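PDB 4TZM: protein HTP-2 from Caenorhabditis elegans, which binds the first closure motif of HTP-3 through its HORMA domain and probably helps assemble the meiotic chromosome axis. Local coordinates for residues W24-P29 / F41-A45; L60-S66 / M77-N83; G103-I108 / L199-A205. The contacts are given in a common frame with arbitrary orientation. Residues are numbered along the deposited sequence.

HORMA-domain proteins illustrate how contacts of very different sequence span can build one peptide-binding fold. From the N terminus, interaction 1 closes a short loop, folding the segment 24-29 back onto helix 35-56. The same helix leads on to interaction 2, where 60-66 and 77-83 start and finish the hairpin of strands 65-69 and 75-79; helix 84-102 follows. At the end of that helix interaction 3 opens, and its loop of 90 residues closes only when strand 193-201 returns to pair with strand 105-113. The three loops follow in series, neither nested nor crossed. Interactions 2 and 3 lie about 28 Å apart, centre to centre, and residues of both reach the bound peptide.

Interaction 1 of 3, residues W24-P29 / F41-A45; sequences WSKLFP and FMIRA
Folded back over the first long helix of a HORMA domain, 24-29 shows how an N-terminal loop can be held mainly by apolar side chains. W24-K26 have helical backbone angles, with F28 N bonded to W24 O (3.0 Å); F28 and P29 are extended, and W24 NE1 donates to P29 O (3.1 Å). F41-A45 is regular helix, part of helix 35-56, A45 N bonding to F41 O at 2.8 Å. F41 sits beside P29, CA to CA 6.2 Å, and with chi1 t carries its ring to W24 and F28: F41 CE1 lies 3.7 Å from W24 CZ2 and 3.6 Å from F28 CD1. The F28 (chi1 m) and F41 rings are oblique, centroids 5.4 Å apart and planes at 37°, while P29 CG packs 3.9 Å from F41 CB. V167 and M171 of helix 164-185 also touch F41, so loop and both helices share this buried cluster. One turn on, R44 points its CB toward the loop, 3.7 Å from F28 CD1; its folded m, m, m side chain passes P29 CD (CG, 4.2 Å) and reaches L27, where NE donates weakly to L27 O (3.0 Å, 121°). A45 brings its N within 4.0 Å of F28 CE1, at the ring edge.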
loop_
_atom_site.group_PDB
_atom_site.type_symbol
_atom_site.label_atom_id
_atom_site.label_comp_id
_atom_site.label_asym_id
_atom_site.label_seq_id
_atom_site.Cartn_x
_atom_site.Cartn_y
_atom_site.Cartn_z
ATOM N N TRP A 24 -1.598 7.656 16.637
ATOM C CA TRP A 24 -2.048 6.603 15.731
ATOM C C TRP A 24 -3.454 6.875 15.198
ATOM O O TRP A 24 -3.734 6.649 14.022
ATOM C CB TRP A 24 -2.008 5.241 16.434
ATOM C CG TRP A 24 -2.574 4.118 15.610
ATOM C CD1 TRP A 24 -3.853 3.640 15.643
ATOM C CD2 TRP A 24 -1.879 3.334 14.632
ATOM N NE1 TRP A 24 -3.997 2.609 14.744
ATOM C CE2 TRP A 24 -2.798 2.400 14.110
ATOM C CE3 TRP A 24 -0.567 3.330 14.143
ATOM C CZ2 TRP A 24 -2.450 1.472 13.125
ATOM C CZ3 TRP A 24 -0.222 2.409 13.166
ATOM C CH2 TRP A 24 -1.160 1.493 12.667
ATOM N N SER A 25 -4.328 7.376 16.064
ATOM C CA SER A 25 -5.727 7.586 15.700
ATOM C C SER A 25 -5.907 8.713 14.684
ATOM O O SER A 25 -6.973 8.855 14.090
ATOM C CB SER A 25 -6.563 7.879 16.947
ATOM O OG SER A 25 -6.561 6.774 17.832
ATOM N N LYS A 26 -4.860 9.503 14.482
ATOM C CA LYS A 26 -4.920 10.629 13.561
ATOM C C LYS A 26 -4.915 10.171 12.102
ATOM O O LYS A 26 -5.390 10.883 11.217
ATOM C CB LYS A 26 -3.749 11.582 13.814
ATOM C CG LYS A 26 -3.859 12.900 13.072
ATOM C CD LYS A 26 -2.542 13.655 13.063
ATOM C CE LYS A 26 -2.654 14.916 12.219
ATOM N NZ LYS A 26 -1.349 15.623 12.091
ATOM N N LEU A 27 -4.384 8.976 11.855
ATOM C CA LEU A 27 -4.282 8.453 10.493
ATOM C C LEU A 27 -4.973 7.104 10.299
ATOM O O LEU A 27 -5.380 6.767 9.184
ATOM C CB LEU A 27 -2.812 8.319 10.090
ATOM C CG LEU A 27 -2.070 9.608 9.755
ATOM C CD1 LEU A 27 -0.585 9.333 9.601
ATOM C CD2 LEU A 27 -2.636 10.215 8.485
ATOM N N PHE A 28 -5.105 6.338 11.377
ATOM C CA PHE A 28 -5.570 4.957 11.284
ATOM C C PHE A 28 -6.708 4.636 12.252
ATOM O O PHE A 28 -6.835 5.279 13.292
ATOM C CB PHE A 28 -4.410 4.002 11.552
ATOM C CG PHE A 28 -3.288 4.107 10.561
ATOM C CD1 PHE A 28 -3.377 3.499 9.313
ATOM C CD2 PHE A 28 -2.132 4.795 10.883
ATOM C CE1 PHE A 28 -2.329 3.588 8.398
ATOM C CE2 PHE A 28 -1.084 4.888 9.977
ATOM C CZ PHE A 28 -1.182 4.283 8.734
ATOM N N PRO A 29 -7.532 3.625 11.918
ATOM C CA PRO A 29 -8.545 3.154 12.872
ATOM C C PRO A 29 -7.891 2.476 14.075
ATOM O O PRO A 29 -6.867 1.813 13.907
ATOM C CB PRO A 29 -9.371 2.155 12.052
ATOM C CG PRO A 29 -8.444 1.694 10.967
ATOM C CD PRO A 29 -7.577 2.880 10.645
ATOM N N PHE A 41 -8.598 -0.014 7.350
ATOM C CA PHE A 41 -7.185 0.099 7.641
ATOM C C PHE A 41 -6.339 -0.024 6.371
ATOM O O PHE A 41 -5.372 0.710 6.202
ATOM C CB PHE A 41 -6.732 -0.946 8.663
ATOM C CG PHE A 41 -5.249 -0.962 8.847
ATOM C CD1 PHE A 41 -4.639 -0.040 9.677
ATOM C CD2 PHE A 41 -4.458 -1.850 8.140
ATOM C CE1 PHE A 41 -3.269 -0.024 9.824
ATOM C CE2 PHE A 41 -3.093 -1.837 8.282
ATOM C CZ PHE A 41 -2.495 -0.922 9.125
ATOM N N MET A 42 -6.690 -0.955 5.486
ATOM C CA MET A 42 -5.919 -1.149 4.257
ATOM C C MET A 42 -5.971 0.099 3.375
ATOM O O MET A 42 -4.988 0.455 2.727
ATOM C CB MET A 42 -6.431 -2.361 3.472
ATOM C CG MET A 42 -6.181 -3.711 4.136
ATOM S SD MET A 42 -4.457 -3.959 4.607
ATOM C CE MET A 42 -4.325 -5.733 4.493
ATOM N N ILE A 43 -7.130 0.750 3.354
ATOM C CA ILE A 43 -7.310 2.000 2.623
ATOM C C ILE A 43 -6.335 3.067 3.120
ATOM O O ILE A 43 -5.677 3.733 2.321
ATOM C CB ILE A 43 -8.761 2.514 2.751
ATOM C CG1 ILE A 43 -9.738 1.459 2.223
ATOM C CG2 ILE A 43 -8.938 3.831 2.014
ATOM C CD1 ILE A 43 -11.182 1.897 2.204
ATOM N N ARG A 44 -6.239 3.217 4.438
ATOM C CA ARG A 44 -5.318 4.174 5.034
ATOM C C ARG A 44 -3.871 3.743 4.804
ATOM O O ARG A 44 -2.999 4.581 4.604
ATOM C CB ARG A 44 -5.593 4.339 6.533
ATOM C CG ARG A 44 -7.047 4.652 6.884
ATOM C CD ARG A 44 -7.574 5.906 6.185
ATOM N NE ARG A 44 -6.990 7.140 6.709
ATOM C CZ ARG A 44 -6.346 8.034 5.965
ATOM N NH1 ARG A 44 -6.207 7.833 4.662
ATOM N NH2 ARG A 44 -5.844 9.131 6.519
ATOM N N ALA A 45 -3.626 2.435 4.816
ATOM C CA ALA A 45 -2.285 1.900 4.583
ATOM C C ALA A 45 -1.788 2.191 3.166
ATOM O O ALA A 45 -0.633 2.564 2.971
ATOM C CB ALA A 45 -2.257 0.399 4.851
#

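Interaction 2 of 3, residues L60-S66 / M77-N83; sequences LEKEYFS and MTLSFKN
The base of the beta hairpin 65-69/75-79 in this HORMA domain shows turns flanking an antiparallel ladder. L60 (chi1 m, chi2 t) is extended and points toward 77-83, its CD1 4.1 Å from L79 CD2; it also packs on an apolar side chain of the bound peptide. After E61 the chain makes a 3-10 turn over 62-64, with Y64 N bonded to E61 O (3.0 Å) and F65 N to K62 O (3.2 Å). The side chains of K62 and E63 lead away from the contact. At the end of the turn Y64 O accepts S80 N at 2.9 Å, and the edge of the Y64 ring (chi1 m) meets N83, CD1 to OD1 3.3 Å. That asparagine is the N-cap of helix 84-102, its OD1 accepting A86 N. F65 begins the strand, forming a non-hydrogen-bonded pair with L79, CA to CA 4.3 Å. The two side chains diverge and L79 CB points away, but L79 (chi1 m, chi2 t) brings CD2 back to 3.5 Å from F65 CE1 (chi1 m). F65 CB lies 3.8 Å from M77 CB; L54 and R55 of helix 35-56 also touch F65. S66 and T78 form the hydrogen-bonded pair, CA to CA 5.4 Å: S66 N donates to T78 O at 2.8 Å and T78 N to S66 O at 3.0 Å. CA-H...O contacts accompany the ladder, such as M77 CA to S66 O at 3.4 Å. The chemistry thus divides: backbone bonds fix the register, while L60, F65 and L79 provide an apolar surface joining the hairpin to its neighbouring helices.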
loop_
_atom_site.group_PDB
_atom_site.type_symbol
_atom_site.label_atom_id
_atom_site.label_comp_id
_atom_site.label_asym_id
_atom_site.label_seq_id
_atom_site.Cartn_x
_atom_site.Cartn_y
_atom_site.Cartn_z
ATOM N N LEU A 60 7.563 13.105 -6.375
ATOM C CA LEU A 60 6.861 14.371 -6.200
ATOM C C LEU A 60 7.565 15.216 -5.144
ATOM O O LEU A 60 7.976 14.696 -4.104
ATOM C CB LEU A 60 5.405 14.137 -5.801
ATOM C CG LEU A 60 4.482 13.528 -6.855
ATOM C CD1 LEU A 60 3.100 13.304 -6.267
ATOM C CD2 LEU A 60 4.408 14.418 -8.084
ATOM N N GLU A 61 7.700 16.513 -5.412
ATOM C CA GLU A 61 8.361 17.436 -4.489
ATOM C C GLU A 61 7.590 17.566 -3.179
ATOM O O GLU A 61 6.388 17.304 -3.131
ATOM C CB GLU A 61 8.523 18.821 -5.127
ATOM C CG GLU A 61 9.336 18.839 -6.413
ATOM C CD GLU A 61 8.501 18.514 -7.638
ATOM O OE1 GLU A 61 9.064 18.008 -8.630
ATOM O OE2 GLU A 61 7.280 18.774 -7.609
ATOM N N LYS A 62 8.286 17.996 -2.128
ATOM C CA LYS A 62 7.711 18.103 -0.786
ATOM C C LYS A 62 6.494 19.032 -0.692
ATOM O O LYS A 62 5.771 19.006 0.303
ATOM C CB LYS A 62 8.784 18.574 0.203
ATOM C CG LYS A 62 9.407 19.911 -0.169
ATOM C CD LYS A 62 10.280 20.459 0.949
ATOM C CE LYS A 62 10.765 21.863 0.614
ATOM N NZ LYS A 62 11.532 22.486 1.730
ATOM N N GLU A 63 6.278 19.852 -1.717
ATOM C CA GLU A 63 5.130 20.759 -1.755
ATOM C C GLU A 63 3.801 19.998 -1.838
ATOM O O GLU A 63 2.770 20.461 -1.340
ATOM C CB GLU A 63 5.251 21.726 -2.940
ATOM C CG GLU A 63 5.897 23.071 -2.607
ATOM C CD GLU A 63 7.334 22.944 -2.128
ATOM O OE1 GLU A 63 7.652 23.495 -1.054
ATOM O OE2 GLU A 63 8.149 22.305 -2.826
ATOM N N TYR A 64 3.837 18.827 -2.465
ATOM C CA TYR A 64 2.650 17.997 -2.647
ATOM C C TYR A 64 2.285 17.206 -1.392
ATOM O O TYR A 64 1.261 16.520 -1.358
ATOM C CB TYR A 64 2.864 17.034 -3.814
ATOM C CG TYR A 64 3.038 17.725 -5.145
ATOM C CD1 TYR A 64 2.107 18.654 -5.595
ATOM C CD2 TYR A 64 4.141 17.463 -5.945
ATOM C CE1 TYR A 64 2.263 19.294 -6.810
ATOM C CE2 TYR A 64 4.306 18.098 -7.162
ATOM C CZ TYR A 64 3.364 19.013 -7.590
ATOM O OH TYR A 64 3.520 19.651 -8.798
ATOM N N PHE A 65 3.116 17.313 -0.362
ATOM C CA PHE A 65 2.938 16.512 0.843
ATOM C C PHE A 65 2.791 17.353 2.102
ATOM O O PHE A 65 3.013 18.559 2.091
ATOM C CB PHE A 65 4.115 15.563 1.018
ATOM C CG PHE A 65 4.327 14.640 -0.141
ATOM C CD1 PHE A 65 3.704 13.399 -0.185
ATOM C CD2 PHE A 65 5.153 15.013 -1.191
ATOM C CE1 PHE A 65 3.907 12.543 -1.261
ATOM C CE2 PHE A 65 5.360 14.168 -2.268
ATOM C CZ PHE A 65 4.739 12.933 -2.307
ATOM N N SER A 66 2.415 16.695 3.192
ATOM C CA SER A 66 2.351 17.339 4.496
ATOM C C SER A 66 2.944 16.414 5.555
ATOM O O SER A 66 2.981 15.196 5.373
ATOM C CB SER A 66 0.912 17.711 4.850
ATOM O OG SER A 66 0.879 18.478 6.041
ATOM N N MET A 77 5.655 11.687 5.196
ATOM C CA MET A 77 5.004 12.694 4.366
ATOM C C MET A 77 3.802 12.096 3.635
ATOM O O MET A 77 3.954 11.201 2.805
ATOM C CB MET A 77 5.996 13.284 3.361
ATOM C CG MET A 77 7.234 13.915 3.990
ATOM S SD MET A 77 6.865 15.267 5.131
ATOM C CE MET A 77 6.358 16.558 3.999
ATOM N N THR A 78 2.608 12.590 3.954
ATOM C CA THR A 78 1.381 12.144 3.292
ATOM C C THR A 78 0.884 13.190 2.302
ATOM O O THR A 78 1.006 14.389 2.551
ATOM C CB THR A 78 0.256 11.853 4.304
ATOM O OG1 THR A 78 -0.056 13.047 5.033
ATOM C CG2 THR A 78 0.674 10.748 5.268
ATOM N N LEU A 79 0.322 12.735 1.185
ATOM C CA LEU A 79 -0.177 13.638 0.151
ATOM C C LEU A 79 -1.176 14.642 0.727
ATOM O O LEU A 79 -2.030 14.283 1.537
ATOM C CB LEU A 79 -0.812 12.839 -0.991
ATOM C CG LEU A 79 0.161 12.125 -1.938
ATOM C CD1 LEU A 79 -0.551 11.040 -2.730
ATOM C CD2 LEU A 79 0.832 13.121 -2.880
ATOM N N SER A 80 -1.048 15.901 0.321
ATOM C CA SER A 80 -1.877 16.974 0.861
ATOM C C SER A 80 -3.150 17.162 0.042
ATOM O O SER A 80 -3.106 17.196 -1.187
ATOM C CB SER A 80 -1.088 18.283 0.914
ATOM O OG SER A 80 -1.866 19.321 1.484
ATOM N N PHE A 81 -4.280 17.286 0.733
ATOM C CA PHE A 81 -5.573 17.431 0.072
ATOM C C PHE A 81 -5.846 18.874 -0.347
ATOM O O PHE A 81 -6.828 19.148 -1.033
ATOM C CB PHE A 81 -6.696 16.929 0.982
ATOM C CG PHE A 81 -6.736 15.434 1.126
ATOM C CD1 PHE A 81 -7.421 14.655 0.208
ATOM C CD2 PHE A 81 -6.086 14.805 2.178
ATOM C CE1 PHE A 81 -7.459 13.275 0.333
ATOM C CE2 PHE A 81 -6.121 13.430 2.309
ATOM C CZ PHE A 81 -6.808 12.664 1.385
ATOM N N LYS A 82 -4.976 19.789 0.071
ATOM C CA LYS A 82 -5.096 21.195 -0.303
ATOM C C LYS A 82 -4.480 21.449 -1.678
ATOM O O LYS A 82 -4.972 22.275 -2.446
ATOM C CB LYS A 82 -4.440 22.092 0.751
ATOM C CG LYS A 82 -5.191 22.147 2.076
ATOM C CD LYS A 82 -4.354 22.814 3.161
ATOM C CE LYS A 82 -5.005 22.677 4.531
ATOM N NZ LYS A 82 -4.071 23.030 5.639
ATOM N N ASN A 83 -3.399 20.740 -1.984
ATOM C CA ASN A 83 -2.830 20.758 -3.326
ATOM C C ASN A 83 -3.694 19.916 -4.260
ATOM O O ASN A 83 -3.962 18.746 -3.975
ATOM C CB ASN A 83 -1.389 20.242 -3.311
ATOM C CG ASN A 83 -0.697 20.395 -4.654
ATOM O OD1 ASN A 83 -1.030 19.710 -5.624
ATOM N ND2 ASN A 83 0.284 21.284 -4.714
#

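Interaction 3 of 3, residues G103-I108 / L199-A205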
loop_
_atom_site.group_PDB
_atom_site.type_symbol
_atom_site.label_atom_id
_atom_site.label_comp_id
_atom_site.label_asym_id
_atom_site.label_seq_id
_atom_site.Cartn_x
_atom_site.Cartn_y
_atom_site.Cartn_z
ATOM N N GLY A 103 -13.634 -6.581 -2.142
ATOM C CA GLY A 103 -12.745 -7.720 -2.272
ATOM C C GLY A 103 -12.308 -7.971 -3.704
ATOM O O GLY A 103 -12.092 -9.116 -4.099
ATOM N N PHE A 104 -12.157 -6.899 -4.476
ATOM C CA PHE A 104 -11.928 -7.020 -5.914
ATOM C C PHE A 104 -10.507 -6.661 -6.338
ATOM O O PHE A 104 -10.122 -6.897 -7.484
ATOM C CB PHE A 104 -12.921 -6.140 -6.680
ATOM C CG PHE A 104 -14.352 -6.585 -6.559
ATOM C CD1 PHE A 104 -14.667 -7.877 -6.156
ATOM C CD2 PHE A 104 -15.386 -5.713 -6.858
ATOM C CE1 PHE A 104 -15.988 -8.286 -6.048
ATOM C CE2 PHE A 104 -16.708 -6.114 -6.752
ATOM C CZ PHE A 104 -17.009 -7.401 -6.346
ATOM N N LEU A 105 -9.732 -6.094 -5.421
ATOM C CA LEU A 105 -8.378 -5.647 -5.741
ATOM C C LEU A 105 -7.327 -6.704 -5.408
ATOM O O LEU A 105 -7.189 -7.106 -4.254
ATOM C CB LEU A 105 -8.054 -4.349 -4.998
ATOM C CG LEU A 105 -6.685 -3.762 -5.339
ATOM C CD1 LEU A 105 -6.673 -3.267 -6.778
ATOM C CD2 LEU A 105 -6.313 -2.650 -4.372
ATOM N N LYS A 106 -6.581 -7.140 -6.422
ATOM C CA LYS A 106 -5.524 -8.136 -6.244
ATOM C C LYS A 106 -4.180 -7.483 -5.905
ATOM O O LYS A 106 -3.507 -7.874 -4.946
ATOM C CB LYS A 106 -5.391 -8.997 -7.508
ATOM C CG LYS A 106 -4.193 -9.940 -7.524
ATOM C CD LYS A 106 -4.330 -11.065 -6.508
ATOM C CE LYS A 106 -3.171 -12.054 -6.615
ATOM N NZ LYS A 106 -1.839 -11.404 -6.430
ATOM N N GLU A 107 -3.805 -6.480 -6.690
ATOM C CA GLU A 107 -2.535 -5.789 -6.520
ATOM C C GLU A 107 -2.613 -4.358 -7.028
ATOM O O GLU A 107 -3.140 -4.115 -8.110
ATOM C CB GLU A 107 -1.418 -6.526 -7.263
ATOM C CG GLU A 107 -0.108 -5.750 -7.318
ATOM C CD GLU A 107 0.971 -6.446 -8.130
ATOM O OE1 GLU A 107 0.777 -7.616 -8.522
ATOM O OE2 GLU A 107 2.021 -5.817 -8.378
ATOM N N ILE A 108 -2.097 -3.406 -6.256
ATOM C CA ILE A 108 -1.882 -2.065 -6.787
ATOM C C ILE A 108 -0.393 -1.735 -6.755
ATOM O O ILE A 108 0.279 -1.916 -5.735
ATOM C CB ILE A 108 -2.686 -0.986 -6.023
ATOM C CG1 ILE A 108 -2.311 0.403 -6.545
ATOM C CG2 ILE A 108 -2.464 -1.086 -4.522
ATOM C CD1 ILE A 108 -3.153 1.527 -5.992
ATOM N N LEU A 199 -3.090 -1.456 -11.600
ATOM C CA LEU A 199 -3.665 -2.432 -10.688
ATOM C C LEU A 199 -4.191 -3.677 -11.397
ATOM O O LEU A 199 -4.356 -3.698 -12.616
ATOM C CB LEU A 199 -4.772 -1.779 -9.845
ATOM C CG LEU A 199 -5.980 -1.104 -10.495
ATOM C CD1 LEU A 199 -7.038 -2.115 -10.898
ATOM C CD2 LEU A 199 -6.576 -0.081 -9.544
ATOM N N LYS A 200 -4.440 -4.716 -10.610
ATOM C CA LYS A 200 -4.957 -5.967 -11.129
ATOM C C LYS A 200 -6.204 -6.360 -10.353
ATOM O O LYS A 200 -6.184 -6.427 -9.126
ATOM C CB LYS A 200 -3.897 -7.065 -11.038
ATOM C CG LYS A 200 -4.351 -8.435 -11.505
ATOM C CD LYS A 200 -3.241 -9.461 -11.324
ATOM C CE LYS A 200 -3.677 -10.848 -11.767
ATOM N NZ LYS A 200 -2.619 -11.860 -11.491
ATOM N N TYR A 201 -7.292 -6.601 -11.073
ATOM C CA TYR A 201 -8.541 -7.016 -10.452
ATOM C C TYR A 201 -8.471 -8.494 -10.087
ATOM O O TYR A 201 -7.694 -9.251 -10.671
ATOM C CB TYR A 201 -9.723 -6.756 -11.387
ATOM C CG TYR A 201 -9.979 -5.297 -11.712
ATOM C CD1 TYR A 201 -9.336 -4.675 -12.776
ATOM C CD2 TYR A 201 -10.885 -4.547 -10.971
ATOM C CE1 TYR A 201 -9.577 -3.346 -13.084
ATOM C CE2 TYR A 201 -11.134 -3.216 -11.271
ATOM C CZ TYR A 201 -10.477 -2.621 -12.327
ATOM O OH TYR A 201 -10.724 -1.298 -12.626
ATOM N N THR A 202 -9.275 -8.903 -9.112
ATOM C CA THR A 202 -9.391 -10.313 -8.764
ATOM C C THR A 202 -10.321 -11.021 -9.747
ATOM O O THR A 202 -10.994 -10.372 -10.551
ATOM C CB THR A 202 -9.921 -10.504 -7.331
ATOM O OG1 THR A 202 -11.207 -9.884 -7.207
ATOM C CG2 THR A 202 -8.966 -9.887 -6.320
ATOM N N ASN A 203 -10.356 -12.349 -9.684
ATOM C CA ASN A 203 -11.227 -13.136 -10.555
ATOM C C ASN A 203 -12.698 -12.937 -10.207
ATOM O O ASN A 203 -13.573 -13.061 -11.067
ATOM C CB ASN A 203 -10.874 -14.625 -10.470
ATOM C CG ASN A 203 -9.403 -14.896 -10.718
ATOM O OD1 ASN A 203 -8.701 -14.087 -11.326
ATOM N ND2 ASN A 203 -8.927 -16.044 -10.249
ATOM N N ASP A 204 -12.961 -12.627 -8.940
ATOM C CA ASP A 204 -14.323 -12.429 -8.450
ATOM C C ASP A 204 -14.937 -11.143 -8.995
ATOM O O ASP A 204 -16.158 -11.015 -9.076
ATOM C CB ASP A 204 -14.345 -12.397 -6.918
ATOM C CG ASP A 204 -13.188 -13.156 -6.296
ATOM O OD1 ASP A 204 -12.528 -13.940 -7.010
ATOM O OD2 ASP A 204 -12.939 -12.969 -5.085
ATOM N N ALA A 205 -14.081 -10.193 -9.360
ATOM C CA ALA A 205 -14.518 -8.886 -9.838
ATOM C C ALA A 205 -15.381 -8.989 -11.093
ATOM O O ALA A 205 -14.977 -9.600 -12.082
ATOM C CB ALA A 205 -13.314 -7.997 -10.104
#
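A classic beta bulge interrupts the antiparallel pairing of strands 105-113 and 193-201 in the main sheet of the HORMA domain, beside the bound peptide. The axes of 105-108 and 199-201 approach to 4.7 Å at 169°. L105 pairs with Y201 and I108 with L199 as non-hydrogen-bonded pairs, but K106 and E107 both face K200. K200 O therefore takes two amides, K106 N at 2.8 Å and, weakly, E107 N at 3.4 Å, while K200 N donates to E107 O at 2.9 Å. The helical psi of K106 (-49°) accommodates the extra residue. L199 and K200 also pair in an antiparallel ladder with the closure motif, extending the sheet into the peptide, on whose backbone Y201 packs. On the face of I108 and L199, L105 CD1 touches L199 CB at 3.9 Å, and A99 and A96 of helix 84-102 touch L105 and I108, respectively. This helix ends just before the strand in a Schellman motif, with G103 at positive phi as C-prime residue. F104 O accepts T202 N at 2.7 Å, and the F104 ring offers one face to A205 in a CH-pi contact, A205 CA lying 4.0 Å from the ring centroid and 19° off its normal.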